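Actinorhodin polyketide putative beta-ketoacyl synthase 2 (Streptomyces coelicolor A3, PDB 1TQY) probably acts as the chain length factor that partners a ketosynthase in building the polyketide chain of the antibiotic actinorhodin. Local coordinates at residues B[266-271]-B[282-287]; B[171-176]-B[404-409]; B[300-305]-B[327-332]. All coordinates share one frame; numbering follows the deposited sequence.

Contact 1: B[266-271]-B[282-287]; sequences ASTFDP and ERAIRL
Thr-268 meets Ala-284 with its methyl and the flank of its hydroxyl at once: CG2 lies 3.6 Å from Ala-284 N, while OG1 is 3.7 Å from Ala-284 CB. Strand 260-269 and helix 281-292, joined by an eleven-residue connection in the C-terminal half of this thiolase-like fold, run nearly antiparallel here, their short axes 7.1 Å apart. Chi1 of Thr-268, 63°, puts OG1 between backbone N and carbonyl carbon; there it hydrogen-bonds Gly-280 O and Asn-403 ND2, and the same rotamer sets CG2 beside the backbone N, over the helix. Ala-266, two residues earlier on the same side of the strand, puts CB 3.4 Å from Ala-284 O and 3.5 Å from Leu-287 CB. Such small side chains let a strand and a helix come close, a principle that Ala-266 and Ala-284 illustrate well. Arg-283 adds a polar margin. Its chain bends at chi3, and one face of the guanidinium lies over Thr-268 CB, which is 3.7 Å from NH2. At the edge, near the plane, a water accepts from Arg-283 NH2 at 2.6 Å and donates to Phe-269 O at 2.9 Å, so the strand's end is tied to the helix through solvent. NH2 also bonds to the backbone of the other protein in the assembly. With no direct hydrogen bond between the two segments, their union rests on van der Waals packing of small groups against the helix backbone, supplemented by that single water bridge.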
# COMPACT_ATOMS: atom_id res chain seq x y z
N ALA B 266 -4.39 -15.07 -6.39
CA ALA B 266 -4.58 -14.34 -7.64
C ALA B 266 -5.38 -13.05 -7.46
O ALA B 266 -6.30 -12.99 -6.64
CB ALA B 266 -5.27 -15.23 -8.66
N SER B 267 -5.00 -12.03 -8.22
CA SER B 267 -5.66 -10.72 -8.18
C SER B 267 -5.98 -10.27 -9.59
O SER B 267 -5.13 -10.35 -10.48
CB SER B 267 -4.75 -9.66 -7.54
OG SER B 267 -4.45 -9.97 -6.20
N THR B 268 -7.20 -9.80 -9.82
CA THR B 268 -7.59 -9.29 -11.13
C THR B 268 -8.30 -7.97 -10.87
O THR B 268 -8.53 -7.61 -9.71
CB THR B 268 -8.58 -10.22 -11.90
OG1 THR B 268 -9.81 -10.32 -11.17
CG2 THR B 268 -7.98 -11.61 -12.11
N PHE B 269 -8.61 -7.23 -11.93
CA PHE B 269 -9.28 -5.95 -11.77
C PHE B 269 -10.39 -5.84 -12.82
O PHE B 269 -10.15 -6.12 -14.00
CB PHE B 269 -8.29 -4.79 -11.95
CG PHE B 269 -8.85 -3.46 -11.54
CD1 PHE B 269 -9.18 -3.21 -10.21
CD2 PHE B 269 -9.08 -2.46 -12.47
CE1 PHE B 269 -9.74 -1.99 -9.81
CE2 PHE B 269 -9.64 -1.23 -12.10
CZ PHE B 269 -9.97 -0.99 -10.77
N ASP B 270 -11.59 -5.46 -12.41
CA ASP B 270 -12.71 -5.36 -13.36
C ASP B 270 -12.52 -4.25 -14.39
O ASP B 270 -11.80 -3.29 -14.15
CB ASP B 270 -14.03 -5.10 -12.63
CG ASP B 270 -14.45 -6.23 -11.71
OD1 ASP B 270 -13.95 -7.37 -11.86
OD2 ASP B 270 -15.29 -5.99 -10.83
N PRO B 271 -13.15 -4.39 -15.57
CA PRO B 271 -13.03 -3.36 -16.59
C PRO B 271 -13.75 -2.09 -16.13
O PRO B 271 -14.71 -2.14 -15.34
CB PRO B 271 -13.71 -3.98 -17.81
CG PRO B 271 -14.70 -4.91 -17.20
CD PRO B 271 -13.88 -5.55 -16.10
N GLU B 282 -14.43 -14.24 -11.74
CA GLU B 282 -14.33 -15.61 -12.23
C GLU B 282 -12.86 -15.86 -12.60
O GLU B 282 -12.27 -16.85 -12.18
CB GLU B 282 -15.23 -15.83 -13.46
CG GLU B 282 -15.21 -17.26 -14.00
CD GLU B 282 -15.94 -17.40 -15.34
OE1 GLU B 282 -15.91 -18.50 -15.93
OE2 GLU B 282 -16.55 -16.40 -15.79
N ARG B 283 -12.28 -14.95 -13.37
CA ARG B 283 -10.89 -15.10 -13.78
C ARG B 283 -9.95 -15.26 -12.57
O ARG B 283 -9.08 -16.14 -12.58
CB ARG B 283 -10.43 -13.92 -14.65
CG ARG B 283 -8.97 -14.02 -15.10
CD ARG B 283 -8.61 -13.08 -16.26
NE ARG B 283 -8.53 -11.67 -15.86
CZ ARG B 283 -9.57 -10.85 -15.80
NH1 ARG B 283 -10.78 -11.29 -16.12
NH2 ARG B 283 -9.40 -9.59 -15.42
N ALA B 284 -10.12 -14.43 -11.55
CA ALA B 284 -9.28 -14.52 -10.36
C ALA B 284 -9.36 -15.92 -9.75
O ALA B 284 -8.34 -16.53 -9.41
CB ALA B 284 -9.70 -13.47 -9.31
N ILE B 285 -10.58 -16.44 -9.63
CA ILE B 285 -10.77 -17.77 -9.07
C ILE B 285 -9.99 -18.83 -9.85
O ILE B 285 -9.23 -19.60 -9.27
CB ILE B 285 -12.23 -18.18 -9.06
CG1 ILE B 285 -13.03 -17.27 -8.14
CG2 ILE B 285 -12.33 -19.64 -8.63
CD1 ILE B 285 -14.53 -17.41 -8.29
N ARG B 286 -10.19 -18.85 -11.16
CA ARG B 286 -9.51 -19.84 -11.99
C ARG B 286 -7.99 -19.66 -11.97
O ARG B 286 -7.24 -20.62 -12.11
CB ARG B 286 -10.00 -19.79 -13.43
CG ARG B 286 -11.44 -20.15 -13.61
CD ARG B 286 -11.86 -19.94 -15.06
NE ARG B 286 -13.28 -20.25 -15.21
CZ ARG B 286 -13.77 -21.48 -15.23
NH1 ARG B 286 -12.96 -22.53 -15.12
NH2 ARG B 286 -15.08 -21.66 -15.31
N LEU B 287 -7.55 -18.42 -11.82
CA LEU B 287 -6.12 -18.14 -11.77
C LEU B 287 -5.58 -18.72 -10.47
O LEU B 287 -4.55 -19.39 -10.45
CB LEU B 287 -5.86 -16.63 -11.82
CG LEU B 287 -5.22 -16.05 -13.08
CD1 LEU B 287 -5.59 -16.86 -14.30
CD2 LEU B 287 -5.63 -14.59 -13.23
O HOH W 1 -11.57 -8.24 -15.38

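Contact 2: B[171-176]-B[404-409]; sequences GGLDAL and SAAVLR
The carboxylate of Asp-174 receives the hydroxyl of Ser-404 from above its plane: Ser-404 OG donates to Asp-174 OD2 at 3.0 Å, standing 42° out of that plane. The closer partner of OD2 is Ser-267 OG, on the strand next to that of Ser-404, so one oxygen gathers two serines. This is an interior joint of the thiolase fold, in which helices are sandwiched between two beta sheets. By comparison with active ketosynthases, helix 171-185 probably corresponds to the buried helix that starts just after the nucleophilic cysteine; strand 402-410 belongs to the sheet of the C-terminal half. The short helix and strand axes cross at 49°, with a closest approach of 7.9 Å. The hydroxyl can reach the acid because chi1 of Ser-404, -173°, swings OG anti to the backbone N. Asp-174 answers with CG beside its own N, and although its CB leaves the helix obliquely to the strand, the carboxylate end comes nearer to it.

Leu-173 supplies the apolar half. Its CB is modelled 3.0 Å from the same Ser-404 OG, an unusually short and therefore doubtful approach; OG meets leucine and aspartate from different directions, roughly at the corner of a triangle. Val-350 of helix 345-359 and Val-394 and Ala-396 of strand 391-398 also touch this leucine. The joint thus illustrates how two serine hydroxyls can converge on one carboxylate oxygen while Leu-173 packs beside it. Further down the strand, Leu-173 CG meets Ala-406 CB at 4.2 Å. Back at the start of the segment, Leu-173 CD2 stands 3.4 Å from Ser-404 O.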
# COMPACT_ATOMS: atom_id res chain seq x y z
N GLY B 171 -7.54 -5.86 -0.32
CA GLY B 171 -6.17 -5.74 0.14
C GLY B 171 -5.65 -6.82 1.07
O GLY B 171 -4.53 -7.30 0.89
N GLY B 172 -6.45 -7.19 2.06
CA GLY B 172 -6.07 -8.21 3.01
C GLY B 172 -5.64 -9.51 2.38
O GLY B 172 -4.65 -10.11 2.81
N LEU B 173 -6.37 -9.96 1.36
CA LEU B 173 -6.03 -11.20 0.67
C LEU B 173 -4.78 -10.95 -0.17
O LEU B 173 -3.88 -11.78 -0.20
CB LEU B 173 -7.19 -11.65 -0.23
CG LEU B 173 -7.76 -13.05 0.07
CD1 LEU B 173 -8.12 -13.13 1.53
CD2 LEU B 173 -8.99 -13.33 -0.81
N ASP B 174 -4.73 -9.80 -0.83
CA ASP B 174 -3.58 -9.45 -1.64
C ASP B 174 -2.31 -9.43 -0.79
O ASP B 174 -1.25 -9.84 -1.26
CB ASP B 174 -3.79 -8.08 -2.30
CG ASP B 174 -4.80 -8.13 -3.44
OD1 ASP B 174 -5.24 -7.04 -3.89
OD2 ASP B 174 -5.15 -9.24 -3.89
N ALA B 175 -2.42 -8.95 0.45
CA ALA B 175 -1.27 -8.88 1.35
C ALA B 175 -0.73 -10.28 1.60
O ALA B 175 0.48 -10.52 1.54
CB ALA B 175 -1.68 -8.22 2.68
N LEU B 176 -1.65 -11.21 1.88
CA LEU B 176 -1.32 -12.60 2.13
C LEU B 176 -0.65 -13.23 0.92
O LEU B 176 0.31 -14.00 1.04
CB LEU B 176 -2.59 -13.37 2.48
CG LEU B 176 -2.87 -13.67 3.95
CD1 LEU B 176 -2.26 -12.61 4.85
CD2 LEU B 176 -4.38 -13.75 4.16
N SER B 404 -9.86 -10.71 -5.56
CA SER B 404 -8.80 -11.47 -4.94
C SER B 404 -9.30 -12.84 -4.53
O SER B 404 -10.36 -12.98 -3.91
CB SER B 404 -8.26 -10.70 -3.74
OG SER B 404 -7.12 -11.33 -3.21
N ALA B 405 -8.53 -13.86 -4.88
CA ALA B 405 -8.89 -15.23 -4.55
C ALA B 405 -7.70 -15.96 -3.94
O ALA B 405 -6.55 -15.72 -4.32
CB ALA B 405 -9.37 -15.95 -5.80
N ALA B 406 -7.98 -16.86 -3.01
CA ALA B 406 -6.93 -17.61 -2.34
C ALA B 406 -7.40 -19.03 -2.07
O ALA B 406 -8.50 -19.25 -1.56
CB ALA B 406 -6.57 -16.93 -1.04
N VAL B 407 -6.56 -20.00 -2.41
CA VAL B 407 -6.92 -21.39 -2.16
C VAL B 407 -6.06 -21.95 -1.03
O VAL B 407 -4.85 -21.80 -1.03
CB VAL B 407 -6.78 -22.23 -3.46
CG1 VAL B 407 -5.63 -21.72 -4.28
CG2 VAL B 407 -6.61 -23.70 -3.12
N LEU B 408 -6.72 -22.57 -0.06
CA LEU B 408 -6.04 -23.14 1.10
C LEU B 408 -6.22 -24.65 1.16
O LEU B 408 -7.20 -25.18 0.64
CB LEU B 408 -6.61 -22.53 2.39
CG LEU B 408 -6.62 -21.00 2.49
CD1 LEU B 408 -7.31 -20.59 3.76
CD2 LEU B 408 -5.19 -20.48 2.47
N ARG B 409 -5.27 -25.34 1.79
CA ARG B 409 -5.35 -26.79 1.93
C ARG B 409 -5.16 -27.23 3.36
O ARG B 409 -4.42 -26.61 4.12
CB ARG B 409 -4.29 -27.48 1.08
CG ARG B 409 -4.50 -27.40 -0.41
CD ARG B 409 -4.07 -28.70 -1.06
NE ARG B 409 -4.06 -28.59 -2.51
CZ ARG B 409 -3.15 -27.91 -3.19
NH1 ARG B 409 -2.17 -27.28 -2.55
NH2 ARG B 409 -3.23 -27.84 -4.52

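Contact 3: B[300-305]-B[327-332]; sequences DVVFAD and EGVPVT
Thr-332 sets its methyl squarely on the ring of Phe-303, a CH-pi contact between neighbouring strands of a beta-alpha-beta unit made of strand 301-303, helix 310-324 and strand 330-332. CG2 stands 3.7 Å from the ring centroid and 6° off the normal, over the centre. The two side chains run alongside each other and point the same way. Chi1 of Thr-332, -175°, places OG1 anti to the backbone N, where it bonds Ala-363 O and Thr-365 OG1; CG2 is thereby left between N and the carbonyl carbon, facing the ring. Phe-303 in turn has CG beside its N, chi1 -82°, and its side chain also packs on helix 345-359.

The opposite sheet face is aliphatic and is covered by helix 310-324. The Val-302 and Val-329 side chains cross at about a right angle: Val-302 CG2, beside its backbone N, reaches Val-329 CG1, set between N and the carbonyl carbon, at 3.7 Å. Ala-304 CB meets Val-331 CG1 at 3.8 Å. Ile-320 and Phe-324 of the helix close over Val-302. Covering a parallel pair by the helix that connects its strands is the general lesson of the crossover. The backbones are joined by three hydrogen bonds: Val-302 N to Pro-330 O and Thr-332 N to Val-302 O, each 3.0 Å, and Ala-304 N to Thr-332 O, longer and more bent at 3.2 Å. At the entrance to the pair Pro-330 turns the CD side of its ring to Asp-300, just before strand 301-303, with CD 3.3 Å from Asp-300 O.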
# COMPACT_ATOMS: atom_id res chain seq x y z
N ASP B 300 -13.84 -27.87 -1.80
CA ASP B 300 -14.88 -28.37 -0.92
C ASP B 300 -15.74 -27.28 -0.31
O ASP B 300 -16.85 -27.54 0.15
CB ASP B 300 -14.24 -29.19 0.20
CG ASP B 300 -13.49 -30.39 -0.34
OD1 ASP B 300 -12.40 -30.70 0.20
OD2 ASP B 300 -14.00 -31.03 -1.29
N VAL B 301 -15.24 -26.05 -0.31
CA VAL B 301 -16.00 -24.95 0.26
C VAL B 301 -15.49 -23.59 -0.19
O VAL B 301 -14.28 -23.37 -0.30
CB VAL B 301 -15.97 -25.00 1.80
CG1 VAL B 301 -14.54 -24.93 2.30
CG2 VAL B 301 -16.80 -23.86 2.39
N VAL B 302 -16.43 -22.69 -0.46
CA VAL B 302 -16.10 -21.35 -0.91
C VAL B 302 -16.53 -20.29 0.09
O VAL B 302 -17.72 -20.15 0.41
CB VAL B 302 -16.79 -21.06 -2.25
CG1 VAL B 302 -16.49 -19.64 -2.69
CG2 VAL B 302 -16.33 -22.06 -3.30
N PHE B 303 -15.54 -19.57 0.63
CA PHE B 303 -15.82 -18.48 1.55
C PHE B 303 -15.97 -17.26 0.67
O PHE B 303 -14.99 -16.62 0.29
CB PHE B 303 -14.66 -18.30 2.53
CG PHE B 303 -14.71 -19.24 3.68
CD1 PHE B 303 -14.47 -20.59 3.48
CD2 PHE B 303 -15.04 -18.79 4.95
CE1 PHE B 303 -14.57 -21.49 4.54
CE2 PHE B 303 -15.14 -19.68 6.02
CZ PHE B 303 -14.91 -21.03 5.81
N ALA B 304 -17.21 -16.94 0.34
CA ALA B 304 -17.56 -15.83 -0.53
C ALA B 304 -17.30 -14.45 0.05
O ALA B 304 -17.32 -14.26 1.27
CB ALA B 304 -19.03 -15.95 -0.93
N ASP B 305 -17.08 -13.48 -0.83
CA ASP B 305 -16.84 -12.12 -0.40
C ASP B 305 -18.05 -11.63 0.41
O ASP B 305 -17.90 -10.94 1.42
CB ASP B 305 -16.57 -11.23 -1.62
CG ASP B 305 -16.46 -9.75 -1.27
OD1 ASP B 305 -15.50 -9.36 -0.56
OD2 ASP B 305 -17.33 -8.99 -1.72
N GLU B 327 -25.17 -24.26 -7.32
CA GLU B 327 -25.30 -25.12 -6.14
C GLU B 327 -24.20 -26.21 -6.20
O GLU B 327 -24.30 -27.25 -5.54
CB GLU B 327 -26.68 -25.81 -6.09
CG GLU B 327 -27.89 -24.90 -5.94
CD GLU B 327 -28.43 -24.39 -7.28
OE1 GLU B 327 -28.15 -25.02 -8.32
OE2 GLU B 327 -29.15 -23.36 -7.29
N GLY B 328 -23.16 -25.95 -6.98
CA GLY B 328 -22.08 -26.92 -7.15
C GLY B 328 -21.04 -27.04 -6.04
O GLY B 328 -20.18 -27.92 -6.08
N VAL B 329 -21.12 -26.17 -5.04
CA VAL B 329 -20.17 -26.21 -3.95
C VAL B 329 -20.72 -25.45 -2.76
O VAL B 329 -21.42 -24.45 -2.92
CB VAL B 329 -18.79 -25.62 -4.41
CG1 VAL B 329 -18.96 -24.16 -4.81
CG2 VAL B 329 -17.75 -25.80 -3.33
N PRO B 330 -20.45 -25.94 -1.54
CA PRO B 330 -20.95 -25.25 -0.35
C PRO B 330 -20.40 -23.84 -0.34
O PRO B 330 -19.23 -23.62 -0.63
CB PRO B 330 -20.39 -26.09 0.79
CG PRO B 330 -20.43 -27.48 0.22
CD PRO B 330 -19.89 -27.26 -1.19
N VAL B 331 -21.25 -22.87 -0.03
CA VAL B 331 -20.79 -21.49 0.03
C VAL B 331 -21.14 -21.01 1.42
O VAL B 331 -22.16 -21.40 1.99
CB VAL B 331 -21.51 -20.59 -1.00
CG1 VAL B 331 -21.04 -19.14 -0.82
CG2 VAL B 331 -21.22 -21.06 -2.41
N THR B 332 -20.28 -20.17 1.99
CA THR B 332 -20.56 -19.64 3.31
C THR B 332 -20.00 -18.23 3.48
O THR B 332 -19.06 -17.83 2.80
CB THR B 332 -20.01 -20.58 4.42
OG1 THR B 332 -20.42 -20.07 5.70
CG2 THR B 332 -18.50 -20.65 4.39

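Contacts 1 and 2 are directly coupled, their centres 12 Å apart: Ser-267 OG of contact 1 lies 2.5 Å from Asp-174 OD2 of contact 2, a probable hydrogen bond, and because strands 260-269 and 402-410 are sheet neighbours, Ala-266 O lies 3.0 Å from Ala-405 N. Contact 3 sits further along, 17 Å from contact 1 and 15 Å from contact 2 between centres, and touches neither. It is reached through strand 391-398, which pairs with both 402-410 and 301-303. In sequence, contact 2 spans the other two, so a long loop is closed around two local ones. Of the three, contact 1 alone meets the partner protein, while contact 2 lies nearest the centre of the chain.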